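2-oxoadipate dioxygenase/decarboxylase (Pseudomonas putida, PDB 6W1G) uses iron(II) and molecular oxygen to decarboxylate and hydroxylate 2-oxoadipate to D-2-hydroxyglutarate in a D-lysine catabolic pathway. Local coordinates at residues A[131-136]-A[210-215]; A[82-87]-A[111-116]; A[162-167]-A[179-184]; A[302-307]-A[439-444]; A[31-36]-A[242-247]. All coordinates share one frame; numbering follows the deposited sequence.

Contact 1: A[131-136]-A[210-215]; sequences SLLRLE and HRLIAD
The end of a strand in the five-stranded mixed sheet, part of the glyoxalase-clan fold of this enzyme, meets the first turn of helix 211-217, with Leu133 packing on Leu212 and Ile213. Leu133 is the last residue of strand 127-133, and its side chain extends toward the helix with CG anti to the backbone N (chi1 -174°). The branch that does the touching is CD1. The Leu133 and Ile213 side chains cross at about a right angle, with Leu133 CD1 4.0 Å from Ile213 CG1. Leu133 and Leu212 run alongside each other, pointing opposite ways; their CD1 and CD2 methyls are modelled too close together for carbons, so the exact separation is doubtful, although the pairing is plain. Ile138 touches Ile213 and Val106 touches Leu212, so both helix residues have further apolar neighbours.

One turn on, Asp215 forms a salt bridge through OD2 with Arg74, a residue that binds 2-oxoadipate, while OD1 is hydrogen-bonded to His223. The contact thus seats on the sheet a helix whose carboxylate holds a substrate-binding arginine, and probably helps to orient it. The helix is started by His210 at the N-cap position: the Leu212 N-H reaches His210 ND1 at 3.3 Å, 159° at the hydrogen, and arrives within 7° of the imidazole plane.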
# COMPACT_ATOMS: atom_id res chain seq x y z
N SER A 131 6.22 -2.39 -9.35
CA SER A 131 7.66 -2.33 -9.56
C SER A 131 7.99 -2.50 -11.02
O SER A 131 7.34 -3.29 -11.72
CB SER A 131 8.34 -3.43 -8.75
OG SER A 131 8.10 -3.34 -7.37
N LEU A 132 8.99 -1.76 -11.46
CA LEU A 132 9.55 -1.93 -12.79
C LEU A 132 10.94 -2.54 -12.66
O LEU A 132 11.81 -2.00 -11.98
CB LEU A 132 9.62 -0.57 -13.47
CG LEU A 132 10.37 -0.58 -14.78
CD1 LEU A 132 9.75 -1.45 -15.87
CD2 LEU A 132 10.49 0.86 -15.31
N LEU A 133 11.11 -3.70 -13.30
CA LEU A 133 12.40 -4.37 -13.36
C LEU A 133 13.40 -3.52 -14.13
O LEU A 133 13.07 -2.95 -15.18
CB LEU A 133 12.20 -5.71 -14.08
CG LEU A 133 13.39 -6.66 -14.14
CD1 LEU A 133 13.66 -7.26 -12.79
CD2 LEU A 133 13.10 -7.75 -15.19
N ARG A 134 14.63 -3.45 -13.62
CA ARG A 134 15.72 -2.74 -14.29
C ARG A 134 16.66 -3.78 -14.88
O ARG A 134 17.22 -4.61 -14.15
CB ARG A 134 16.46 -1.82 -13.32
CG ARG A 134 15.53 -0.84 -12.63
CD ARG A 134 16.27 0.38 -12.08
NE ARG A 134 16.78 1.23 -13.15
CZ ARG A 134 17.53 2.30 -12.96
NH1 ARG A 134 17.87 2.64 -11.72
NH2 ARG A 134 17.95 3.05 -13.98
N LEU A 135 16.81 -3.75 -16.19
CA LEU A 135 17.68 -4.73 -16.83
C LEU A 135 19.14 -4.31 -16.93
O LEU A 135 20.00 -5.17 -17.17
CB LEU A 135 17.17 -5.07 -18.23
CG LEU A 135 15.83 -5.79 -18.25
CD1 LEU A 135 15.51 -6.17 -19.69
CD2 LEU A 135 15.81 -7.02 -17.35
N GLU A 136 19.45 -3.02 -16.76
CA GLU A 136 20.84 -2.59 -16.91
C GLU A 136 21.72 -3.23 -15.86
O GLU A 136 22.89 -3.55 -16.12
CB GLU A 136 20.95 -1.07 -16.80
CG GLU A 136 20.15 -0.29 -17.79
CD GLU A 136 18.73 -0.06 -17.33
OE1 GLU A 136 18.37 -0.49 -16.21
OE2 GLU A 136 17.97 0.57 -18.08
N HIS A 210 18.68 -13.43 -10.42
CA HIS A 210 17.88 -12.93 -9.31
C HIS A 210 16.51 -13.58 -9.43
O HIS A 210 15.96 -13.64 -10.53
CB HIS A 210 17.76 -11.39 -9.37
CG HIS A 210 17.50 -10.76 -8.04
ND1 HIS A 210 16.26 -10.76 -7.46
CD2 HIS A 210 18.33 -10.12 -7.18
CE1 HIS A 210 16.32 -10.14 -6.29
NE2 HIS A 210 17.57 -9.76 -6.09
N ARG A 211 15.98 -14.08 -8.31
CA ARG A 211 14.67 -14.71 -8.35
C ARG A 211 13.64 -13.77 -8.96
O ARG A 211 12.72 -14.22 -9.66
CB ARG A 211 14.22 -15.14 -6.96
CG ARG A 211 14.13 -14.01 -5.95
CD ARG A 211 14.63 -14.46 -4.56
NE ARG A 211 13.81 -15.53 -3.98
CZ ARG A 211 13.11 -15.43 -2.85
NH1 ARG A 211 12.40 -16.47 -2.43
NH2 ARG A 211 13.10 -14.31 -2.15
N LEU A 212 13.79 -12.46 -8.73
CA LEU A 212 12.83 -11.50 -9.27
C LEU A 212 12.89 -11.42 -10.78
O LEU A 212 11.86 -11.22 -11.44
CB LEU A 212 13.09 -10.14 -8.64
CG LEU A 212 11.98 -9.12 -8.85
CD1 LEU A 212 11.90 -8.16 -7.69
CD2 LEU A 212 12.23 -8.38 -10.16
N ILE A 213 14.07 -11.59 -11.37
CA ILE A 213 14.16 -11.56 -12.82
C ILE A 213 13.37 -12.70 -13.44
O ILE A 213 12.66 -12.50 -14.43
CB ILE A 213 15.64 -11.56 -13.24
CG1 ILE A 213 16.31 -10.27 -12.75
CG2 ILE A 213 15.80 -11.73 -14.73
CD1 ILE A 213 17.82 -10.27 -12.86
N ALA A 214 13.46 -13.91 -12.87
CA ALA A 214 12.66 -15.01 -13.38
C ALA A 214 11.16 -14.77 -13.18
O ALA A 214 10.35 -15.04 -14.07
CB ALA A 214 13.08 -16.32 -12.74
N ASP A 215 10.77 -14.29 -12.00
CA ASP A 215 9.36 -14.05 -11.73
C ASP A 215 8.73 -13.12 -12.77
O ASP A 215 7.56 -13.30 -13.13
CB ASP A 215 9.18 -13.51 -10.30
CG ASP A 215 7.72 -13.30 -9.94
OD1 ASP A 215 6.99 -14.31 -9.82
OD2 ASP A 215 7.30 -12.14 -9.79

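Contact 2: A[82-87]-A[111-116]; sequences ATIARL and TAFRAV
Phe113 reaches from strand 108-114 to Ala85 and Ile84 on helix 78-90, joining the helix to the sheet within a beta-alpha-beta-beta-beta unit of the kind that characterises the glyoxalase clan: strand 69-75, this helix, then strands 94-100, 108-114 and 127-133. The ring carries the whole contact. Its CG lies anti to the carbonyl carbon (chi1 -67°), and from there the outer atoms of the ring approach the helix obliquely. Phe113 CE2 sits against the Ala85 backbone as well as its methyl, with CE2 3.6 Å from Ala85 CA and equally far from Ala85 CB. The neighbouring ring atom CZ is only slightly more distant from the same alanine. On the Ile84 side the fit is slacker, Phe113 CE1 standing 4.4 Å from Ile84 CG2.

The small alanine lets the aromatic ring come right up to the helix backbone. Beyond the two segments the ring also meets Phe88, their planes at about 40°, and touches Pro95. Replacing Phe113 by an alanine would take away the ring and is likely to open a gap between helix and sheet, with Ala85 and Ile84 left without their aromatic partner.

Arg114, next along the strand, is held elsewhere: its NE pairs with Asp398, and its NH1 donates to Ala115 O over 2.9 Å, with that oxygen lying 19° out of the guanidinium plane.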
# COMPACT_ATOMS: atom_id res chain seq x y z
N ALA A 82 3.89 2.50 -18.36
CA ALA A 82 3.10 3.63 -18.84
C ALA A 82 1.66 3.22 -19.10
O ALA A 82 0.73 3.96 -18.80
CB ALA A 82 3.73 4.21 -20.11
N THR A 83 1.47 2.02 -19.66
CA THR A 83 0.11 1.59 -19.96
C THR A 83 -0.65 1.23 -18.69
O THR A 83 -1.85 1.53 -18.56
CB THR A 83 0.16 0.42 -20.94
OG1 THR A 83 0.81 0.83 -22.14
CG2 THR A 83 -1.24 0.01 -21.31
N ILE A 84 0.05 0.60 -17.74
CA ILE A 84 -0.63 0.31 -16.50
C ILE A 84 -1.03 1.56 -15.74
O ILE A 84 -2.08 1.57 -15.09
CB ILE A 84 0.17 -0.71 -15.70
CG1 ILE A 84 -0.85 -1.63 -15.06
CG2 ILE A 84 1.08 -0.12 -14.87
CD1 ILE A 84 -0.25 -2.87 -14.62
N ALA A 85 -0.27 2.66 -15.85
CA ALA A 85 -0.72 3.91 -15.28
C ALA A 85 -2.04 4.35 -15.88
O ALA A 85 -2.93 4.85 -15.18
CB ALA A 85 0.33 4.98 -15.47
N ARG A 86 -2.19 4.19 -17.21
CA ARG A 86 -3.45 4.54 -17.86
C ARG A 86 -4.59 3.64 -17.40
O ARG A 86 -5.72 4.09 -17.23
CB ARG A 86 -3.31 4.47 -19.38
CG ARG A 86 -2.33 5.48 -19.93
CD ARG A 86 -2.07 5.21 -21.42
NE ARG A 86 -3.29 5.34 -22.21
CZ ARG A 86 -3.67 4.50 -23.16
NH1 ARG A 86 -2.94 3.43 -23.46
NH2 ARG A 86 -4.82 4.74 -23.79
N LEU A 87 -4.32 2.34 -17.24
CA LEU A 87 -5.29 1.40 -16.72
C LEU A 87 -5.78 1.83 -15.34
O LEU A 87 -6.99 1.88 -15.07
CB LEU A 87 -4.66 0.00 -16.68
CG LEU A 87 -5.54 -1.18 -16.33
CD1 LEU A 87 -5.01 -2.47 -16.96
CD2 LEU A 87 -5.68 -1.33 -14.83
N THR A 111 6.49 2.53 -7.66
CA THR A 111 5.55 3.54 -7.16
C THR A 111 4.32 2.80 -6.68
O THR A 111 4.20 1.60 -6.89
CB THR A 111 5.19 4.55 -8.26
OG1 THR A 111 4.46 5.65 -7.69
CG2 THR A 111 4.36 3.97 -9.34
N ALA A 112 3.40 3.51 -6.03
CA ALA A 112 2.11 2.91 -5.71
C ALA A 112 1.00 3.72 -6.37
O ALA A 112 0.94 4.93 -6.21
CB ALA A 112 1.86 2.81 -4.23
N PHE A 113 0.10 3.03 -7.04
CA PHE A 113 -1.07 3.67 -7.63
C PHE A 113 -2.19 3.65 -6.59
O PHE A 113 -2.51 2.58 -6.06
CB PHE A 113 -1.48 2.97 -8.93
CG PHE A 113 -0.47 3.13 -10.01
CD1 PHE A 113 0.52 2.17 -10.22
CD2 PHE A 113 -0.51 4.22 -10.87
CE1 PHE A 113 1.44 2.33 -11.26
CE2 PHE A 113 0.39 4.36 -11.88
CZ PHE A 113 1.37 3.40 -12.07
N ARG A 114 -2.79 4.81 -6.33
CA ARG A 114 -3.82 4.93 -5.33
C ARG A 114 -4.61 6.20 -5.58
O ARG A 114 -4.14 7.12 -6.27
CB ARG A 114 -3.29 4.92 -3.89
CG ARG A 114 -2.35 6.06 -3.56
CD ARG A 114 -2.07 6.05 -2.07
NE ARG A 114 -1.25 7.13 -1.56
CZ ARG A 114 -1.73 8.28 -1.05
NH1 ARG A 114 -2.99 8.61 -1.16
NH2 ARG A 114 -0.90 9.08 -0.39
N ALA A 115 -5.81 6.29 -4.99
CA ALA A 115 -6.52 7.56 -4.92
C ALA A 115 -5.81 8.45 -3.91
O ALA A 115 -5.01 8.02 -3.09
CB ALA A 115 -7.95 7.30 -4.52
N VAL A 116 -6.12 9.73 -3.99
CA VAL A 116 -5.34 10.74 -3.26
C VAL A 116 -6.13 11.55 -2.25
O VAL A 116 -5.53 12.16 -1.34
CB VAL A 116 -4.55 11.64 -4.22
CG1 VAL A 116 -3.60 10.80 -5.10
CG2 VAL A 116 -5.48 12.55 -4.99

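Contact 3: A[162-167]-A[179-184]; sequences LELIAQ and AETFVQ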
# COMPACT_ATOMS: atom_id res chain seq x y z
N LEU A 162 -7.44 -2.44 -23.53
CA LEU A 162 -6.85 -1.27 -24.15
C LEU A 162 -7.91 -0.40 -24.82
O LEU A 162 -7.86 0.83 -24.73
CB LEU A 162 -5.77 -1.70 -25.14
CG LEU A 162 -4.57 -2.40 -24.51
CD1 LEU A 162 -3.66 -2.92 -25.62
CD2 LEU A 162 -3.82 -1.48 -23.55
N GLU A 163 -8.91 -1.03 -25.45
CA GLU A 163 -9.99 -0.27 -26.06
C GLU A 163 -10.75 0.53 -25.02
O GLU A 163 -11.10 1.69 -25.24
CB GLU A 163 -10.95 -1.22 -26.77
CG GLU A 163 -10.41 -1.83 -28.02
CD GLU A 163 -11.27 -2.94 -28.58
OE1 GLU A 163 -12.33 -3.32 -28.03
OE2 GLU A 163 -10.84 -3.47 -29.62
N LEU A 164 -11.05 -0.10 -23.86
CA LEU A 164 -11.87 0.58 -22.87
C LEU A 164 -11.08 1.67 -22.15
O LEU A 164 -11.66 2.70 -21.79
CB LEU A 164 -12.42 -0.45 -21.89
CG LEU A 164 -13.54 -1.31 -22.47
CD1 LEU A 164 -13.80 -2.55 -21.61
CD2 LEU A 164 -14.82 -0.47 -22.58
N ILE A 165 -9.77 1.51 -21.98
CA ILE A 165 -8.92 2.59 -21.47
C ILE A 165 -8.98 3.79 -22.40
O ILE A 165 -9.20 4.94 -21.99
CB ILE A 165 -7.48 2.11 -21.28
CG1 ILE A 165 -7.40 1.04 -20.18
CG2 ILE A 165 -6.57 3.26 -20.93
CD1 ILE A 165 -6.09 0.31 -20.14
N ALA A 166 -8.83 3.54 -23.71
CA ALA A 166 -8.87 4.63 -24.69
C ALA A 166 -10.24 5.30 -24.71
O ALA A 166 -10.35 6.53 -24.82
CB ALA A 166 -8.46 4.10 -26.07
N GLN A 167 -11.29 4.49 -24.65
CA GLN A 167 -12.65 5.01 -24.63
C GLN A 167 -12.88 5.89 -23.41
O GLN A 167 -13.46 7.00 -23.51
CB GLN A 167 -13.63 3.86 -24.64
CG GLN A 167 -15.06 4.30 -24.67
CD GLN A 167 -16.02 3.12 -24.60
OE1 GLN A 167 -15.81 2.10 -25.26
NE2 GLN A 167 -17.10 3.29 -23.88
N ALA A 179 -17.88 -0.37 -17.47
CA ALA A 179 -17.00 -0.50 -16.31
C ALA A 179 -16.87 -1.94 -15.86
O ALA A 179 -15.79 -2.39 -15.46
CB ALA A 179 -17.49 0.38 -15.16
N GLU A 180 -17.99 -2.69 -15.86
CA GLU A 180 -17.93 -4.11 -15.52
C GLU A 180 -17.05 -4.89 -16.51
O GLU A 180 -16.22 -5.71 -16.10
CB GLU A 180 -19.30 -4.74 -15.40
CG GLU A 180 -19.19 -6.17 -14.83
CD GLU A 180 -18.18 -6.27 -13.67
OE1 GLU A 180 -18.38 -5.57 -12.66
OE2 GLU A 180 -17.17 -7.02 -13.76
N THR A 181 -17.19 -4.60 -17.81
CA THR A 181 -16.34 -5.25 -18.79
C THR A 181 -14.88 -4.88 -18.54
O THR A 181 -13.99 -5.74 -18.60
CB THR A 181 -16.77 -4.87 -20.20
OG1 THR A 181 -18.15 -5.22 -20.38
CG2 THR A 181 -15.90 -5.56 -21.26
N PHE A 182 -14.64 -3.61 -18.28
CA PHE A 182 -13.28 -3.15 -17.97
C PHE A 182 -12.66 -3.92 -16.80
O PHE A 182 -11.49 -4.32 -16.87
CB PHE A 182 -13.27 -1.63 -17.70
CG PHE A 182 -11.96 -1.13 -17.18
CD1 PHE A 182 -10.89 -0.90 -18.02
CD2 PHE A 182 -11.78 -1.01 -15.81
CE1 PHE A 182 -9.67 -0.49 -17.45
CE2 PHE A 182 -10.59 -0.60 -15.29
CZ PHE A 182 -9.55 -0.36 -16.10
N VAL A 183 -13.42 -4.09 -15.70
CA VAL A 183 -12.87 -4.78 -14.55
C VAL A 183 -12.48 -6.19 -14.93
O VAL A 183 -11.40 -6.66 -14.58
CB VAL A 183 -13.87 -4.72 -13.39
CG1 VAL A 183 -13.49 -5.73 -12.31
CG2 VAL A 183 -13.92 -3.30 -12.82
N GLN A 184 -13.34 -6.87 -15.68
CA GLN A 184 -13.03 -8.24 -16.03
C GLN A 184 -11.83 -8.33 -16.96
O GLN A 184 -11.00 -9.25 -16.84
CB GLN A 184 -14.26 -8.89 -16.63
CG GLN A 184 -15.35 -9.18 -15.55
CD GLN A 184 -14.89 -9.91 -14.23
OE1 GLN A 184 -14.18 -10.94 -14.26
NE2 GLN A 184 -15.31 -9.37 -13.08
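Leu164 and Ile165 of helix 159-171 pack against Thr181 and Phe182 of helix 176-188, the two arms of a helical hairpin whose chain turns back within a few residues. The segment axes run at 135° to each other, so the arms are splayed rather than strictly antiparallel, and approach to 9.8 Å.

The tight part gathers round Leu164. Its CD1 methyl enters beside the backbone of the other helix, with Leu164 CD1 3.6 Å from Phe182 N and 3.7 Å from Thr181 CG2. Leucine and threonine side chains cross there at about a right angle. Phe182 turns its CG anti to its own backbone N (chi1 171°), which brings one edge of the ring to the first helix: Phe182 CD1 lies 4.2 Å from Leu164 CB, and Phe182 CE1 lies 3.9 Å from Ile165 CG1. Both aliphatic groups sit near the ring plane. Val90 of helix 78-90 and Ile12 of helix 9-27 also touch this phenylalanine, which is buried.

Toward solvent the character changes. Thr181 is partly exposed and turns only its methyl to Leu164, while its OG1 is hydrogen-bonded to Ala177 O in its own helix. Farther round helix 176-188, Gln184 NE2 donates to Glu180 OE2 at 3.1 Å, a bond between successive turns on the exposed flank. Just beyond the segments a polar link does cross the hairpin, from Gln167 NE2 to Asp178 OD2. Between the segments themselves no hydrogen bond forms, which implies that apolar burial joins them here.

Contact 4: A[302-307]-A[439-444]; sequences LTPKGR and DELALY
Two helices meet at their N-terminal ends, helix 304-321 with Leu302 and Thr303 leading into it and helix 440-458 preceded by Asp439, and no backbone hydrogen bond joins the two segments. Leu441 spans the gap. Its CG lies anti to the carbonyl carbon (chi1 -53°), and its two methyls take different partners: Leu441 CD1 rests 3.8 Å from Pro304 CG, the two side chains passing antiparallel, whereas Leu441 CD2 sits 3.4 Å from the carbonyl Leu302 O. The leucine therefore covers both the proline ring and the peptide oxygen just ahead of the first helix. Pro304 touches Tyr358 as well.

Each helix start is capped from its own segment. Thr303 OG1 accepts from Gly306 N at 3.0 Å, an almost straight N-cap bond of 170°, and the same hydroxyl is also hydrogen-bonded to Gly355 O. The cap on the other helix is weak: Asp439 OD1 receives the Leu441 N-H at 2.9 Å, bent to 128°. In helix 304-321 the missing side chain at Gly306 matters too, because a beta carbon there would crowd Leu302.

At one flank Arg307 NH1 and Glu440 OE2 stand 4.9 Å apart, too far for a salt bridge, though their opposite charges would probably attract weakly. The contact thus joins the two helix starts through one leucine and a proline ring, while hydrogen bonds run within each start or to other parts of the chain and none crosses between the segments; cohesion between them must come mainly from apolar burial.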
# COMPACT_ATOMS: atom_id res chain seq x y z
N LEU A 302 3.29 10.32 8.62
CA LEU A 302 4.30 11.18 9.24
C LEU A 302 4.65 12.37 8.36
O LEU A 302 4.70 12.27 7.13
CB LEU A 302 5.56 10.40 9.55
CG LEU A 302 5.40 9.24 10.50
CD1 LEU A 302 6.72 8.60 10.83
CD2 LEU A 302 4.66 9.72 11.78
N THR A 303 4.91 13.50 9.00
CA THR A 303 5.43 14.67 8.35
C THR A 303 6.91 14.42 7.98
O THR A 303 7.51 13.47 8.44
CB THR A 303 5.35 15.86 9.32
OG1 THR A 303 6.18 15.53 10.41
CG2 THR A 303 3.92 16.09 9.76
N PRO A 304 7.54 15.33 7.25
CA PRO A 304 9.00 15.24 7.04
C PRO A 304 9.77 15.12 8.33
O PRO A 304 10.69 14.31 8.45
CB PRO A 304 9.32 16.51 6.24
CG PRO A 304 8.06 16.78 5.46
CD PRO A 304 6.92 16.37 6.42
N LYS A 305 9.37 15.89 9.34
CA LYS A 305 10.02 15.82 10.63
C LYS A 305 9.85 14.45 11.27
O LYS A 305 10.81 13.90 11.84
CB LYS A 305 9.50 16.93 11.54
CG LYS A 305 10.15 16.93 12.93
CD LYS A 305 9.49 18.00 13.79
CE LYS A 305 10.04 18.01 15.19
NZ LYS A 305 9.40 19.08 16.01
N GLY A 306 8.62 13.91 11.26
CA GLY A 306 8.40 12.59 11.82
C GLY A 306 9.15 11.51 11.07
O GLY A 306 9.63 10.56 11.68
N ARG A 307 9.23 11.66 9.74
CA ARG A 307 9.98 10.69 8.93
C ARG A 307 11.45 10.71 9.29
O ARG A 307 12.09 9.66 9.34
CB ARG A 307 9.76 10.95 7.44
CG ARG A 307 8.56 10.21 6.83
CD ARG A 307 8.83 8.68 6.76
NE ARG A 307 10.14 8.48 6.11
CZ ARG A 307 10.36 8.53 4.80
NH1 ARG A 307 9.36 8.73 3.96
NH2 ARG A 307 11.59 8.37 4.32
N ASP A 439 3.77 13.58 -4.66
CA ASP A 439 4.43 13.65 -3.35
C ASP A 439 3.38 13.36 -2.29
O ASP A 439 2.49 14.18 -2.02
CB ASP A 439 5.01 15.05 -3.18
CG ASP A 439 5.62 15.30 -1.80
OD1 ASP A 439 5.62 14.42 -0.91
OD2 ASP A 439 6.11 16.43 -1.62
N GLU A 440 3.51 12.19 -1.65
CA GLU A 440 2.53 11.79 -0.65
C GLU A 440 2.45 12.76 0.50
O GLU A 440 1.38 12.95 1.07
CB GLU A 440 2.79 10.37 -0.15
CG GLU A 440 4.08 10.10 0.61
CD GLU A 440 5.29 9.84 -0.28
OE1 GLU A 440 5.24 10.18 -1.48
OE2 GLU A 440 6.29 9.29 0.22
N LEU A 441 3.59 13.34 0.92
CA LEU A 441 3.53 14.28 2.05
C LEU A 441 2.70 15.52 1.72
O LEU A 441 1.98 16.04 2.58
CB LEU A 441 4.94 14.64 2.49
CG LEU A 441 5.79 13.39 2.79
CD1 LEU A 441 7.15 13.75 3.32
CD2 LEU A 441 5.14 12.37 3.73
N ALA A 442 2.81 16.03 0.49
CA ALA A 442 1.96 17.14 0.07
C ALA A 442 0.49 16.75 0.08
O ALA A 442 -0.37 17.54 0.50
CB ALA A 442 2.39 17.63 -1.31
N LEU A 443 0.19 15.51 -0.33
CA LEU A 443 -1.19 15.04 -0.33
C LEU A 443 -1.72 14.94 1.10
O LEU A 443 -2.88 15.29 1.37
CB LEU A 443 -1.26 13.67 -1.01
CG LEU A 443 -0.99 13.67 -2.51
CD1 LEU A 443 -0.95 12.23 -3.00
CD2 LEU A 443 -2.01 14.47 -3.22
N TYR A 444 -0.90 14.47 2.04
CA TYR A 444 -1.34 14.39 3.43
C TYR A 444 -1.58 15.77 4.01
O TYR A 444 -2.56 16.01 4.73
CB TYR A 444 -0.33 13.63 4.28
CG TYR A 444 -0.18 12.16 3.96
CD1 TYR A 444 -1.28 11.35 3.75
CD2 TYR A 444 1.07 11.60 3.88
CE1 TYR A 444 -1.13 10.01 3.43
CE2 TYR A 444 1.21 10.24 3.58
CZ TYR A 444 0.10 9.47 3.34
OH TYR A 444 0.19 8.11 3.07

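Contact 5: A[31-36]-A[242-247]; sequences YGTLLE and PAKGIP
Thr33, on helix 29-48, overlaps the aliphatic chain of Lys244 with its CG2 methyl, which lies 3.8 Å from Lys244 CB and 4.1 Å from both Lys244 CG and CD. The methyl is set anti to the threonine backbone N, and the two side chains cross obliquely. Lys244 is bent at chi2 (-63°) and again at chi4, so that the chain follows the methyl and its amine turns back toward the helix. There a water bridges the segments: it donates to Thr33 O at 2.9 Å and accepts from Lys244 NZ at 2.8 Å. Glu36 OE1 stays 5.2 Å from Lys244 NZ, too far for a salt bridge.

Deeper in, Leu34 CD1 meets Ile246 CD1 at 4.2 Å, and both residues touch Phe269 of strand 264-275. This buried pair lies near the metal site, the Leu34 side chain being about 7 Å from that of Glu294, a ligand of the bound nickel ion. The loop is thus fastened to helix 29-48 in two layers, an apolar one on the inside and a water-mediated one at the surface, where a lysine can pack its methylenes while its amine stays hydrated.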
# COMPACT_ATOMS: atom_id res chain seq x y z
N TYR A 31 -5.02 -17.34 1.51
CA TYR A 31 -5.45 -15.95 1.59
C TYR A 31 -6.86 -15.85 2.14
O TYR A 31 -7.16 -14.98 2.96
CB TYR A 31 -5.31 -15.29 0.23
CG TYR A 31 -5.98 -13.95 0.13
CD1 TYR A 31 -5.38 -12.80 0.63
CD2 TYR A 31 -7.19 -13.83 -0.51
CE1 TYR A 31 -5.98 -11.56 0.45
CE2 TYR A 31 -7.81 -12.62 -0.67
CZ TYR A 31 -7.20 -11.48 -0.20
OH TYR A 31 -7.82 -10.24 -0.33
N GLY A 32 -7.76 -16.74 1.73
CA GLY A 32 -9.07 -16.78 2.35
C GLY A 32 -9.02 -17.07 3.84
O GLY A 32 -9.76 -16.47 4.63
N THR A 33 -8.15 -18.02 4.25
CA THR A 33 -7.94 -18.27 5.67
C THR A 33 -7.47 -17.01 6.38
O THR A 33 -7.97 -16.69 7.47
CB THR A 33 -6.91 -19.39 5.78
OG1 THR A 33 -7.38 -20.51 5.02
CG2 THR A 33 -6.73 -19.78 7.22
N LEU A 34 -6.51 -16.31 5.80
CA LEU A 34 -6.07 -15.06 6.39
C LEU A 34 -7.21 -14.05 6.54
O LEU A 34 -7.33 -13.38 7.57
CB LEU A 34 -4.95 -14.45 5.55
CG LEU A 34 -4.42 -13.11 6.06
CD1 LEU A 34 -3.72 -13.24 7.38
CD2 LEU A 34 -3.48 -12.52 5.02
N LEU A 35 -8.03 -13.91 5.52
CA LEU A 35 -9.13 -12.96 5.61
C LEU A 35 -10.07 -13.28 6.76
O LEU A 35 -10.59 -12.36 7.43
CB LEU A 35 -9.95 -12.88 4.33
CG LEU A 35 -9.26 -12.32 3.10
CD1 LEU A 35 -10.29 -12.25 1.99
CD2 LEU A 35 -8.62 -11.04 3.34
N GLU A 36 -10.33 -14.57 7.01
CA GLU A 36 -11.20 -14.92 8.14
C GLU A 36 -10.55 -14.52 9.46
O GLU A 36 -11.22 -14.00 10.36
CB GLU A 36 -11.47 -16.43 8.10
CG GLU A 36 -12.34 -16.85 6.93
CD GLU A 36 -12.55 -18.35 6.81
OE1 GLU A 36 -11.77 -19.12 7.39
OE2 GLU A 36 -13.51 -18.74 6.11
N PRO A 242 0.19 -19.14 13.21
CA PRO A 242 0.69 -20.53 13.28
C PRO A 242 -0.44 -21.55 13.31
O PRO A 242 -0.39 -22.57 12.61
CB PRO A 242 1.52 -20.57 14.56
CG PRO A 242 1.83 -19.19 14.87
CD PRO A 242 0.71 -18.33 14.33
N ALA A 243 -1.46 -21.33 14.15
CA ALA A 243 -2.63 -22.21 14.18
C ALA A 243 -3.18 -22.51 12.80
O ALA A 243 -3.81 -23.55 12.59
CB ALA A 243 -3.76 -21.52 14.92
N LYS A 244 -3.04 -21.58 11.87
CA LYS A 244 -3.71 -21.73 10.58
C LYS A 244 -2.76 -22.16 9.46
O LYS A 244 -3.17 -22.18 8.31
CB LYS A 244 -4.43 -20.42 10.22
CG LYS A 244 -5.56 -20.02 11.17
CD LYS A 244 -6.68 -21.04 11.16
CE LYS A 244 -7.72 -20.71 12.22
NZ LYS A 244 -9.02 -20.31 11.61
N GLY A 245 -1.51 -22.51 9.77
CA GLY A 245 -0.60 -22.98 8.74
C GLY A 245 0.09 -21.92 7.93
O GLY A 245 0.59 -22.22 6.83
N ILE A 246 0.14 -20.67 8.41
CA ILE A 246 0.82 -19.59 7.70
C ILE A 246 1.78 -18.93 8.68
O ILE A 246 1.61 -17.73 9.01
CB ILE A 246 -0.20 -18.63 7.05
CG1 ILE A 246 -1.38 -18.35 8.00
CG2 ILE A 246 -0.70 -19.25 5.73
CD1 ILE A 246 -2.31 -17.24 7.49
N PRO A 247 2.72 -19.69 9.28
CA PRO A 247 3.60 -19.07 10.28
C PRO A 247 4.32 -17.91 9.64
O PRO A 247 5.00 -18.09 8.60
CB PRO A 247 4.58 -20.18 10.66
CG PRO A 247 4.53 -21.11 9.54
CD PRO A 247 3.12 -21.06 8.99
O HOH W 1 -8.88 -18.42 9.58

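How the contacts relate
Along the chain contact 5 spans three others: contact 2 opens and closes first, then contact 1 opens, encloses contact 3 and closes; contact 4 comes last. Contacts 1 and 2 share the mixed sheet through its neighbouring strands 127-133 and 108-114, with centres 19 Å apart. Contact 2 is the meeting point: helix 78-90 touches the hairpin of contact 3, Leu87 O lying 3.6 Å from Phe182 CZ, and Val116 CG1 packs 3.7 Å from Leu443 CD1 of contact 4. Contacts 2 and 5 sit on opposite sides of the chain centre, about 30 Å apart between centres. Side chains of contacts 1, 2 and 5 come within about 11 to 13 Å of the nickel ion, whereas contacts 3 and 4 lie away from the active site.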